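Local atomic coordinates of conserved uncharacterized archaeal protein (Methanococcus maripaludis S2, PDB entry 2QZG), a protein that is of unknown function but belongs to the UPF0147 family, its four-helix chain pairing with a second copy in the crystal assembly. Residues L23-E28 with R79-G84; D66-S69 with N73-I76; K44-N49 with S58-Q63. All blocks are in the same frame, centred on the assembly; numbering follows the deposited sequence.

Interaction 1: L23-E28 with R79-G84; sequences LEEIVE and RTQIWG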
ATOM      1  N   LEU C  23      -6.531  -8.345   2.726  1.00 44.73           N
ATOM      2  CA  LEU C  23      -6.688  -9.656   2.101  1.00 44.42           C
ATOM      3  C   LEU C  23      -8.099 -10.217   2.272  1.00 45.17           C
ATOM      4  O   LEU C  23      -8.673 -10.773   1.336  1.00 45.69           O
ATOM      5  CB  LEU C  23      -5.633 -10.633   2.634  1.00 44.64           C
ATOM      6  CG  LEU C  23      -4.219 -10.467   2.057  1.00 43.19           C
ATOM      7  CD1 LEU C  23      -3.201 -11.253   2.884  1.00 41.88           C
ATOM      8  CD2 LEU C  23      -4.186 -10.900   0.608  1.00 41.70           C
ATOM      9  N   GLU C  24      -8.663 -10.066   3.462  1.00 45.32           N
ATOM     10  CA  GLU C  24     -10.026 -10.553   3.732  1.00 45.99           C
ATOM     11  C   GLU C  24     -11.074  -9.866   2.865  1.00 45.75           C
ATOM     12  O   GLU C  24     -12.097 -10.470   2.526  1.00 45.86           O
ATOM     13  CB  GLU C  24     -10.363 -10.433   5.220  1.00 45.76           C
ATOM     14  CG  GLU C  24     -11.618 -11.207   5.686  1.00 47.78           C
ATOM     15  CD  GLU C  24     -11.638 -12.685   5.270  1.00 50.85           C
ATOM     16  OE1 GLU C  24     -10.580 -13.363   5.350  1.00 53.27           O
ATOM     17  OE2 GLU C  24     -12.716 -13.170   4.854  1.00 48.86           O
ATOM     18  N   GLU C  25     -10.804  -8.616   2.500  1.00 45.90           N
ATOM     19  CA  GLU C  25     -11.673  -7.835   1.625  1.00 46.82           C
ATOM     20  C   GLU C  25     -11.845  -8.520   0.261  1.00 46.40           C
ATOM     21  O   GLU C  25     -12.967  -8.694  -0.218  1.00 46.63           O
ATOM     22  CB  GLU C  25     -11.130  -6.406   1.476  1.00 46.54           C
ATOM     23  CG  GLU C  25     -12.121  -5.385   0.895  1.00 48.17           C
ATOM     24  CD  GLU C  25     -11.604  -3.943   0.983  1.00 48.53           C
ATOM     25  OE1 GLU C  25     -10.427  -3.744   1.352  1.00 51.26           O
ATOM     26  OE2 GLU C  25     -12.378  -3.007   0.686  1.00 50.72           O
ATOM     27  N   ILE C  26     -10.731  -8.924  -0.346  1.00 46.19           N
ATOM     28  CA  ILE C  26     -10.739  -9.688  -1.604  1.00 45.50           C
ATOM     29  C   ILE C  26     -11.400 -11.064  -1.441  1.00 45.71           C
ATOM     30  O   ILE C  26     -12.122 -11.527  -2.336  1.00 45.82           O
ATOM     31  CB  ILE C  26      -9.311  -9.931  -2.097  1.00 45.74           C
ATOM     32  CG1 ILE C  26      -8.572  -8.586  -2.337  1.00 45.46           C
ATOM     33  CG2 ILE C  26      -9.317 -10.843  -3.325  1.00 43.78           C
ATOM     34  CD1 ILE C  26      -7.084  -8.754  -2.661  1.00 45.45           C
ATOM     35  N   VAL C  27     -11.119 -11.722  -0.319  1.00 45.73           N
ATOM     36  CA  VAL C  27     -11.686 -13.043  -0.011  1.00 44.92           C
ATOM     37  C   VAL C  27     -13.210 -12.987  -0.030  1.00 44.89           C
ATOM     38  O   VAL C  27     -13.856 -13.867  -0.598  1.00 44.65           O
ATOM     39  CB  VAL C  27     -11.131 -13.631   1.326  1.00 44.72           C
ATOM     40  CG1 VAL C  27     -11.896 -14.910   1.773  1.00 44.57           C
ATOM     41  CG2 VAL C  27      -9.646 -13.958   1.191  1.00 46.09           C
ATOM     42  N   GLU C  28     -13.781 -11.953   0.578  1.00 44.77           N
ATOM     43  CA  GLU C  28     -15.239 -11.834   0.671  1.00 44.98           C
ATOM     44  C   GLU C  28     -15.864 -11.160  -0.556  1.00 45.08           C
ATOM     45  O   GLU C  28     -17.075 -10.978  -0.607  1.00 45.19           O
ATOM     46  CB  GLU C  28     -15.623 -11.104   1.967  1.00 45.10           C
ATOM     47  CG  GLU C  28     -15.116 -11.828   3.221  1.00 45.44           C
ATOM     48  CD  GLU C  28     -15.482 -11.165   4.548  1.00 45.72           C
ATOM     49  OE1 GLU C  28     -16.473 -10.397   4.596  1.00 47.82           O
ATOM     50  OE2 GLU C  28     -14.776 -11.440   5.557  1.00 45.36           O
ATOM     51  N   ARG C  79      -6.632  -5.979  -8.856  1.00 39.11           N
ATOM     52  CA  ARG C  79      -5.223  -5.848  -9.184  1.00 39.92           C
ATOM     53  C   ARG C  79      -4.575  -4.729  -8.346  1.00 39.96           C
ATOM     54  O   ARG C  79      -3.456  -4.894  -7.844  1.00 39.04           O
ATOM     55  CB  ARG C  79      -5.058  -5.601 -10.681  1.00 40.19           C
ATOM     56  CG  ARG C  79      -3.626  -5.687 -11.164  1.00 42.42           C
ATOM     57  CD  ARG C  79      -3.534  -5.468 -12.671  1.00 42.71           C
ATOM     58  NE  ARG C  79      -4.223  -6.515 -13.429  1.00 46.57           N
ATOM     59  CZ  ARG C  79      -3.775  -7.763 -13.569  1.00 47.59           C
ATOM     60  NH1 ARG C  79      -2.630  -8.132 -12.992  1.00 47.46           N
ATOM     61  NH2 ARG C  79      -4.471  -8.644 -14.286  1.00 47.33           N
ATOM     62  N   THR C  80      -5.298  -3.614  -8.196  1.00 40.83           N
ATOM     63  CA  THR C  80      -4.868  -2.461  -7.387  1.00 42.05           C
ATOM     64  C   THR C  80      -4.776  -2.796  -5.907  1.00 42.29           C
ATOM     65  O   THR C  80      -3.814  -2.398  -5.231  1.00 42.71           O
ATOM     66  CB  THR C  80      -5.781  -1.207  -7.619  1.00 42.26           C
ATOM     67  OG1 THR C  80      -5.523  -0.677  -8.920  1.00 42.48           O
ATOM     68  CG2 THR C  80      -5.484  -0.078  -6.596  1.00 42.70           C
ATOM     69  N   GLN C  81      -5.768  -3.528  -5.412  1.00 41.79           N
ATOM     70  CA  GLN C  81      -5.771  -3.961  -4.021  1.00 42.78           C
ATOM     71  C   GLN C  81      -4.565  -4.840  -3.760  1.00 41.68           C
ATOM     72  O   GLN C  81      -3.894  -4.665  -2.757  1.00 42.07           O
ATOM     73  CB  GLN C  81      -7.082  -4.691  -3.649  1.00 42.05           C
ATOM     74  CG  GLN C  81      -8.281  -3.741  -3.541  1.00 43.76           C
ATOM     75  CD  GLN C  81      -9.627  -4.461  -3.499  1.00 45.25           C
ATOM     76  OE1 GLN C  81      -9.702  -5.672  -3.614  1.00 46.04           O
ATOM     77  NE2 GLN C  81     -10.704  -3.690  -3.372  1.00 49.33           N
ATOM     78  N   ILE C  82      -4.275  -5.768  -4.674  1.00 40.49           N
ATOM     79  CA  ILE C  82      -3.141  -6.674  -4.498  1.00 39.39           C
ATOM     80  C   ILE C  82      -1.784  -5.949  -4.561  1.00 39.07           C
ATOM     81  O   ILE C  82      -0.900  -6.267  -3.782  1.00 39.16           O
ATOM     82  CB  ILE C  82      -3.207  -7.848  -5.464  1.00 39.90           C
ATOM     83  CG1 ILE C  82      -4.349  -8.788  -5.034  1.00 39.29           C
ATOM     84  CG2 ILE C  82      -1.850  -8.590  -5.556  1.00 39.79           C
ATOM     85  CD1 ILE C  82      -4.831  -9.660  -6.109  1.00 39.85           C
ATOM     86  N   TRP C  83      -1.648  -4.979  -5.468  1.00 37.76           N
ATOM     87  CA  TRP C  83      -0.455  -4.128  -5.538  1.00 37.16           C
ATOM     88  C   TRP C  83      -0.193  -3.435  -4.183  1.00 37.45           C
ATOM     89  O   TRP C  83       0.917  -3.487  -3.663  1.00 36.60           O
ATOM     90  CB  TRP C  83      -0.543  -3.127  -6.697  1.00 36.64           C
ATOM     91  CG  TRP C  83       0.544  -2.054  -6.659  1.00 37.32           C
ATOM     92  CD1 TRP C  83       1.894  -2.257  -6.617  1.00 36.81           C
ATOM     93  CD2 TRP C  83       0.352  -0.638  -6.654  1.00 36.43           C
ATOM     94  NE1 TRP C  83       2.559  -1.045  -6.593  1.00 36.32           N
ATOM     95  CE2 TRP C  83       1.630  -0.039  -6.622  1.00 36.34           C
ATOM     96  CE3 TRP C  83      -0.779   0.187  -6.693  1.00 38.41           C
ATOM     97  CZ2 TRP C  83       1.810   1.347  -6.610  1.00 36.83           C
ATOM     98  CZ3 TRP C  83      -0.595   1.572  -6.700  1.00 35.44           C
ATOM     99  CH2 TRP C  83       0.686   2.130  -6.666  1.00 37.16           C
ATOM    100  N   GLY C  84      -1.247  -2.893  -3.568  1.00 37.75           N
ATOM    101  CA  GLY C  84      -1.137  -2.313  -2.241  1.00 38.03           C
ATOM    102  C   GLY C  84      -0.742  -3.276  -1.127  1.00 38.51           C
ATOM    103  O   GLY C  84       0.088  -2.916  -0.299  1.00 38.68           O
TER
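I26 and Q81 mark the nearest backbone approach of this helix pair, with their CA atoms 8.0 Å apart. The short axes of helix 23-27 and helix 79-84 run roughly antiparallel, at 156° between their directions, and come no closer than 10.5 Å. Side chains bridge that gap. I26 CG1 lies on the far side of CB from its carbonyl carbon (chi1 -59°), which sends the longer branch across to helix 79-84. CD1 at its tip meets I82 CG1 at 3.6 Å, and the two isoleucine side chains cross at about a right angle. Q81 reaches the other way. Its chain is extended beyond CG and slides past I26 in the opposite direction. The amide end thus arrives alongside the isoleucine, with Q81 OE1 3.4 Å from I26 CG1. E25 closes the exposed margin: its OE2 is 4.4 Å from Q81 NE2, too long for a hydrogen bond.

The apolar side is continued by other helices. I26 also touches A40, T78 and I85, and I82 packs on L65. On another side of helix 76-90, W83 NE1 is hydrogen-bonded to T91 OG1 of the second subunit.

No hydrogen bond crosses between the two segments. The pairing of helices 12-27 and 76-90 therefore rests here on apolar contact, with the Q81 amide oxygen against I26 carbon and the exposed E25 carboxylate at the margin.

Interaction 2: D66-S69 with N73-I76; sequences DDIS and NMPI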
ATOM      1  N   ASP C  66       1.672 -13.047  -6.248  1.00 48.42           N
ATOM      2  CA  ASP C  66       2.421 -12.890  -7.514  1.00 48.96           C
ATOM      3  C   ASP C  66       2.071 -13.985  -8.512  1.00 48.66           C
ATOM      4  O   ASP C  66       1.984 -13.727  -9.702  1.00 48.74           O
ATOM      5  CB  ASP C  66       3.931 -12.895  -7.280  1.00 49.10           C
ATOM      6  CG  ASP C  66       4.459 -11.566  -6.791  1.00 50.91           C
ATOM      7  OD1 ASP C  66       3.680 -10.595  -6.636  1.00 53.33           O
ATOM      8  OD2 ASP C  66       5.685 -11.484  -6.561  1.00 53.96           O
ATOM      9  N   ASP C  67       1.883 -15.209  -8.020  1.00 48.55           N
ATOM     10  CA  ASP C  67       1.498 -16.337  -8.871  1.00 48.48           C
ATOM     11  C   ASP C  67       0.124 -16.127  -9.503  1.00 47.91           C
ATOM     12  O   ASP C  67      -0.111 -16.532 -10.637  1.00 48.13           O
ATOM     13  CB  ASP C  67       1.487 -17.652  -8.070  1.00 48.72           C
ATOM     14  CG  ASP C  67       2.888 -18.142  -7.696  1.00 49.98           C
ATOM     15  OD1 ASP C  67       3.888 -17.374  -7.835  1.00 49.77           O
ATOM     16  OD2 ASP C  67       2.973 -19.310  -7.245  1.00 48.34           O
ATOM     17  N   ILE C  68      -0.786 -15.514  -8.755  1.00 47.42           N
ATOM     18  CA  ILE C  68      -2.163 -15.323  -9.215  1.00 47.29           C
ATOM     19  C   ILE C  68      -2.310 -14.043 -10.045  1.00 47.60           C
ATOM     20  O   ILE C  68      -3.330 -13.827 -10.695  1.00 47.55           O
ATOM     21  CB  ILE C  68      -3.175 -15.368  -8.026  1.00 46.92           C
ATOM     22  CG1 ILE C  68      -4.525 -15.926  -8.478  1.00 46.46           C
ATOM     23  CG2 ILE C  68      -3.307 -14.005  -7.333  1.00 47.10           C
ATOM     24  CD1 ILE C  68      -4.584 -17.447  -8.539  1.00 44.66           C
ATOM     25  N   SER C  69      -1.264 -13.219 -10.033  1.00 48.08           N
ATOM     26  CA  SER C  69      -1.234 -11.937 -10.731  1.00 48.43           C
ATOM     27  C   SER C  69      -1.193 -12.115 -12.232  1.00 48.47           C
ATOM     28  O   SER C  69      -1.547 -11.202 -12.974  1.00 48.68           O
ATOM     29  CB  SER C  69      -0.011 -11.119 -10.289  1.00 48.55           C
ATOM     30  OG  SER C  69       1.161 -11.503 -11.015  1.00 49.06           O
ATOM     31  N   ASN C  73      -7.971 -13.295 -15.914  1.00 44.95           N
ATOM     32  CA  ASN C  73      -9.333 -12.954 -15.489  1.00 44.83           C
ATOM     33  C   ASN C  73      -9.423 -11.983 -14.322  1.00 45.38           C
ATOM     34  O   ASN C  73     -10.508 -11.675 -13.825  1.00 45.32           O
ATOM     35  CB  ASN C  73     -10.135 -14.218 -15.174  1.00 44.28           C
ATOM     36  CG  ASN C  73     -11.153 -14.542 -16.257  1.00 43.70           C
ATOM     37  OD1 ASN C  73     -11.002 -14.140 -17.413  1.00 40.80           O
ATOM     38  ND2 ASN C  73     -12.209 -15.249 -15.879  1.00 42.89           N
HETATM   39  N   MSE C  74      -8.289 -11.480 -13.881  1.00 45.94           N
HETATM   40  CA  MSE C  74      -8.342 -10.633 -12.709  1.00 47.76           C
HETATM   41  C   MSE C  74      -8.874  -9.223 -12.933  1.00 45.49           C
HETATM   42  O   MSE C  74      -8.431  -8.526 -13.855  1.00 44.92           O
HETATM   43  CB  MSE C  74      -7.019 -10.577 -12.016  1.00 47.60           C
HETATM   44  CG  MSE C  74      -7.263 -10.272 -10.574  1.00 50.55           C
HETATM   45 SE   MSE C  74      -5.681  -9.701  -9.897  1.00 56.18          SE
HETATM   46  CE  MSE C  74      -4.864 -11.434  -9.550  1.00 50.30           C
ATOM     47  N   PRO C  75      -9.831  -8.808 -12.082  1.00 44.54           N
ATOM     48  CA  PRO C  75     -10.481  -7.507 -12.202  1.00 43.64           C
ATOM     49  C   PRO C  75      -9.518  -6.385 -11.875  1.00 43.14           C
ATOM     50  O   PRO C  75      -8.630  -6.565 -11.044  1.00 42.05           O
ATOM     51  CB  PRO C  75     -11.589  -7.558 -11.147  1.00 43.71           C
ATOM     52  CG  PRO C  75     -11.731  -9.032 -10.759  1.00 44.30           C
ATOM     53  CD  PRO C  75     -10.367  -9.594 -10.949  1.00 44.22           C
ATOM     54  N   ILE C  76      -9.701  -5.242 -12.533  1.00 42.52           N
ATOM     55  CA  ILE C  76      -8.845  -4.067 -12.328  1.00 42.39           C
ATOM     56  C   ILE C  76      -8.749  -3.681 -10.846  1.00 42.09           C
ATOM     57  O   ILE C  76      -7.636  -3.530 -10.318  1.00 41.91           O
ATOM     58  CB  ILE C  76      -9.280  -2.854 -13.216  1.00 42.11           C
ATOM     59  CG1 ILE C  76      -9.128  -3.217 -14.695  1.00 42.53           C
ATOM     60  CG2 ILE C  76      -8.462  -1.604 -12.855  1.00 42.86           C
ATOM     61  CD1 ILE C  76      -9.482  -2.101 -15.711  1.00 42.65           C
TER
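I68 and S69, near the end of helix 54-68, are met by the selenomethionine M74 from the loop that follows. The apolar contacts all use one atom, the terminal methyl CE. It lies 3.7 Å from I68 CG2, and the two side chains cross at about a right angle. It also comes to 3.9 Å from S69 CA. The M74 chain leaves its backbone with CG anti to N (chi1 -154°) and then bends at the selenium (chi3 -83°), which turns the methyl in toward the helix end.

One contact is of mixed kind. M74 CE sits 3.1 Å from the backbone oxygen I68 O, a close approach of a methyl to a carbonyl.

The loop links two successive helices, 54-68 and 76-90. After helix 54-68 the chain turns, and P75 takes the N-cap position of helix 76-90. M74 reaches back from the loop to the helix end and also touches I36 and I82, while I68 packs on I36 and A39.

Two of the polar bonds are local to segment 66-69. S69 OG donates to D66 O over 2.7 Å, tilted 24° from the carbonyl plane. S69 N gives the same oxygen a second, weak bond. S69 O links across to NH1 of R79 on helix 76-90.

Interaction 3: K44-N49 with S58-Q63; sequences KNALHN and SATAIQ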
ATOM      1  N   LYS C  44      -3.203 -14.892   3.174  1.00 44.69           N
ATOM      2  CA  LYS C  44      -3.569 -14.498   4.524  1.00 45.36           C
ATOM      3  C   LYS C  44      -3.173 -15.554   5.570  1.00 45.54           C
ATOM      4  O   LYS C  44      -2.639 -15.212   6.630  1.00 45.72           O
ATOM      5  CB  LYS C  44      -5.066 -14.175   4.576  1.00 45.64           C
ATOM      6  CG  LYS C  44      -5.504 -13.539   5.876  1.00 48.03           C
ATOM      7  CD  LYS C  44      -7.018 -13.348   5.932  1.00 51.65           C
ATOM      8  CE  LYS C  44      -7.510 -13.678   7.323  1.00 52.89           C
ATOM      9  NZ  LYS C  44      -8.984 -13.553   7.533  1.00 55.60           N
ATOM     10  N   ASN C  45      -3.425 -16.833   5.274  1.00 45.08           N
ATOM     11  CA  ASN C  45      -3.027 -17.898   6.186  1.00 45.54           C
ATOM     12  C   ASN C  45      -1.515 -18.111   6.242  1.00 45.09           C
ATOM     13  O   ASN C  45      -1.000 -18.521   7.264  1.00 44.92           O
ATOM     14  CB  ASN C  45      -3.742 -19.211   5.842  1.00 45.45           C
ATOM     15  CG  ASN C  45      -5.236 -19.130   6.068  1.00 46.71           C
ATOM     16  OD1 ASN C  45      -5.693 -18.589   7.065  1.00 48.06           O
ATOM     17  ND2 ASN C  45      -6.001 -19.677   5.141  1.00 47.14           N
ATOM     18  N   ALA C  46      -0.826 -17.855   5.134  1.00 45.39           N
ATOM     19  CA  ALA C  46       0.648 -17.877   5.097  1.00 46.33           C
ATOM     20  C   ALA C  46       1.273 -16.940   6.138  1.00 47.04           C
ATOM     21  O   ALA C  46       2.305 -17.261   6.724  1.00 47.04           O
ATOM     22  CB  ALA C  46       1.157 -17.530   3.690  1.00 45.61           C
ATOM     23  N   LEU C  47       0.630 -15.795   6.372  1.00 48.47           N
ATOM     24  CA  LEU C  47       1.099 -14.796   7.355  1.00 49.84           C
ATOM     25  C   LEU C  47       1.041 -15.253   8.794  1.00 50.69           C
ATOM     26  O   LEU C  47       1.720 -14.686   9.646  1.00 51.10           O
ATOM     27  CB  LEU C  47       0.302 -13.498   7.250  1.00 49.65           C
ATOM     28  CG  LEU C  47       0.511 -12.645   6.018  1.00 49.70           C
ATOM     29  CD1 LEU C  47      -0.424 -11.449   6.059  1.00 51.28           C
ATOM     30  CD2 LEU C  47       1.973 -12.196   5.940  1.00 50.79           C
ATOM     31  N   HIS C  48       0.209 -16.252   9.061  1.00 52.08           N
ATOM     32  CA  HIS C  48       0.030 -16.782  10.394  1.00 53.55           C
ATOM     33  C   HIS C  48       0.645 -18.173  10.529  1.00 53.45           C
ATOM     34  O   HIS C  48       0.329 -18.915  11.452  1.00 53.54           O
ATOM     35  CB  HIS C  48      -1.467 -16.785  10.739  1.00 54.61           C
ATOM     36  CG  HIS C  48      -2.078 -15.418  10.722  1.00 57.17           C
ATOM     37  ND1 HIS C  48      -2.490 -14.799   9.561  1.00 59.38           N
ATOM     38  CD2 HIS C  48      -2.307 -14.531  11.722  1.00 59.44           C
ATOM     39  CE1 HIS C  48      -2.964 -13.599   9.848  1.00 60.40           C
ATOM     40  NE2 HIS C  48      -2.859 -13.411  11.153  1.00 60.54           N
ATOM     41  N   ASN C  49       1.525 -18.530   9.600  1.00 53.65           N
ATOM     42  CA  ASN C  49       2.251 -19.779   9.718  1.00 54.23           C
ATOM     43  C   ASN C  49       3.390 -19.564  10.698  1.00 54.45           C
ATOM     44  O   ASN C  49       4.485 -19.176  10.297  1.00 54.52           O
ATOM     45  CB  ASN C  49       2.755 -20.273   8.352  1.00 54.47           C
ATOM     46  CG  ASN C  49       3.404 -21.655   8.430  1.00 54.70           C
ATOM     47  OD1 ASN C  49       3.406 -22.287   9.479  1.00 55.39           O
ATOM     48  ND2 ASN C  49       3.959 -22.120   7.314  1.00 54.97           N
ATOM     49  N   SER C  58       6.013 -13.519   4.937  1.00 44.56           N
ATOM     50  CA  SER C  58       5.668 -12.395   4.055  1.00 44.79           C
ATOM     51  C   SER C  58       5.893 -12.775   2.605  1.00 43.46           C
ATOM     52  O   SER C  58       5.038 -12.557   1.753  1.00 43.59           O
ATOM     53  CB  SER C  58       6.551 -11.183   4.386  1.00 44.13           C
ATOM     54  OG  SER C  58       6.324 -10.808   5.726  1.00 47.38           O
ATOM     55  N   ALA C  59       7.062 -13.343   2.345  1.00 42.51           N
ATOM     56  CA  ALA C  59       7.460 -13.785   1.017  1.00 41.88           C
ATOM     57  C   ALA C  59       6.534 -14.860   0.468  1.00 42.25           C
ATOM     58  O   ALA C  59       6.224 -14.863  -0.719  1.00 42.66           O
ATOM     59  CB  ALA C  59       8.865 -14.310   1.068  1.00 41.19           C
ATOM     60  N   THR C  60       6.149 -15.798   1.326  1.00 42.10           N
ATOM     61  CA  THR C  60       5.204 -16.856   0.964  1.00 43.26           C
ATOM     62  C   THR C  60       3.858 -16.233   0.565  1.00 43.60           C
ATOM     63  O   THR C  60       3.255 -16.646  -0.430  1.00 43.68           O
ATOM     64  CB  THR C  60       5.006 -17.827   2.123  1.00 43.04           C
ATOM     65  OG1 THR C  60       6.294 -18.306   2.544  1.00 42.91           O
ATOM     66  CG2 THR C  60       4.103 -19.023   1.723  1.00 43.85           C
ATOM     67  N   ALA C  61       3.403 -15.254   1.347  1.00 43.25           N
ATOM     68  CA  ALA C  61       2.166 -14.541   1.042  1.00 43.32           C
ATOM     69  C   ALA C  61       2.295 -13.760  -0.270  1.00 44.08           C
ATOM     70  O   ALA C  61       1.379 -13.772  -1.098  1.00 44.40           O
ATOM     71  CB  ALA C  61       1.814 -13.627   2.169  1.00 43.52           C
ATOM     72  N   ILE C  62       3.440 -13.101  -0.464  1.00 43.67           N
ATOM     73  CA  ILE C  62       3.700 -12.380  -1.703  1.00 44.64           C
ATOM     74  C   ILE C  62       3.656 -13.349  -2.864  1.00 44.96           C
ATOM     75  O   ILE C  62       3.086 -13.031  -3.902  1.00 45.36           O
ATOM     76  CB  ILE C  62       5.056 -11.631  -1.687  1.00 44.10           C
ATOM     77  CG1 ILE C  62       4.989 -10.430  -0.740  1.00 43.43           C
ATOM     78  CG2 ILE C  62       5.451 -11.203  -3.090  1.00 43.89           C
ATOM     79  CD1 ILE C  62       6.370  -9.823  -0.415  1.00 44.15           C
ATOM     80  N   GLN C  63       4.258 -14.524  -2.670  1.00 45.37           N
ATOM     81  CA  GLN C  63       4.352 -15.541  -3.714  1.00 46.43           C
ATOM     82  C   GLN C  63       2.980 -15.985  -4.192  1.00 46.33           C
ATOM     83  O   GLN C  63       2.748 -16.054  -5.393  1.00 46.78           O
ATOM     84  CB  GLN C  63       5.153 -16.752  -3.232  1.00 46.62           C
ATOM     85  CG  GLN C  63       5.576 -17.690  -4.335  1.00 48.52           C
ATOM     86  CD  GLN C  63       6.956 -17.371  -4.876  1.00 53.23           C
ATOM     87  OE1 GLN C  63       7.972 -17.657  -4.224  1.00 55.59           O
ATOM     88  NE2 GLN C  63       7.011 -16.806  -6.085  1.00 53.02           N
TER
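A46 and L47 meet S58, T60 and A61 without a flat group between them; the ring of H48, within the turn, makes no contact with segment 58-63. Neither face of that ring takes part in the contact between the segments. Its edge is used instead. ND1 of H48 donates to K44 O over 3.0 Å, with an N-H...O angle of 155°, and the oxygen lies in the ring plane. This bond helps to fix the rotation of the imidazole. K44 O also takes a weak bond from L47 N, so it has two donors near the end of helix 34-46, at the start of the type I turn A46-N49.

The contact itself is apolar and buried. A46 and A61 have their CA atoms only 5.5 Å apart, a closeness that two methyl side chains allow. A46 CB rests 3.8 Å from T60 CG2 and 4.2 Å from A61 CB. T60 splits its two ends: with OG1 beside the backbone N (chi1 -54°), the hydroxyl bonds back to V56 O and the methyl faces A46. L47 comes in from the next position. Its CD2 reaches A61 CB at 4.0 Å and passes S58 CA at 4.2 Å. A61 CB thus touches both A46 and the L47 branch. S58 turns its hydroxyl away, to L54 O.

No strands are present; helices enclose the site. L89 of helix 76-90 covers both L47 and A61. I19 and S20 of helix 12-27 lie against L47, and K44 makes a salt bridge to E24 of that same helix. The end of helix 34-46 is therefore seated among helices 12-27, 54-68 and 76-90.

How the interactions relate
Between them the three contacts draw on all four helices of the chain. Interaction 1 pairs the first and last helices, 12-27 and 76-90, and so spans the other two along the sequence. Interaction 3 comes first within that span, joining helix 34-46 to helix 54-68. Interaction 2 follows, at the far end of helix 54-68. Centres of interactions 1 and 2 are about 10 Å apart, and the two contacts touch. Interactions 1 and 3 are about 14 Å apart, on opposite sides of the chain's centre, with L23 against K44 and L47. Interactions 2 and 3, about 17 Å apart, share only helix 54-68. Together they join all four helices of the chain, whose biological role is unknown.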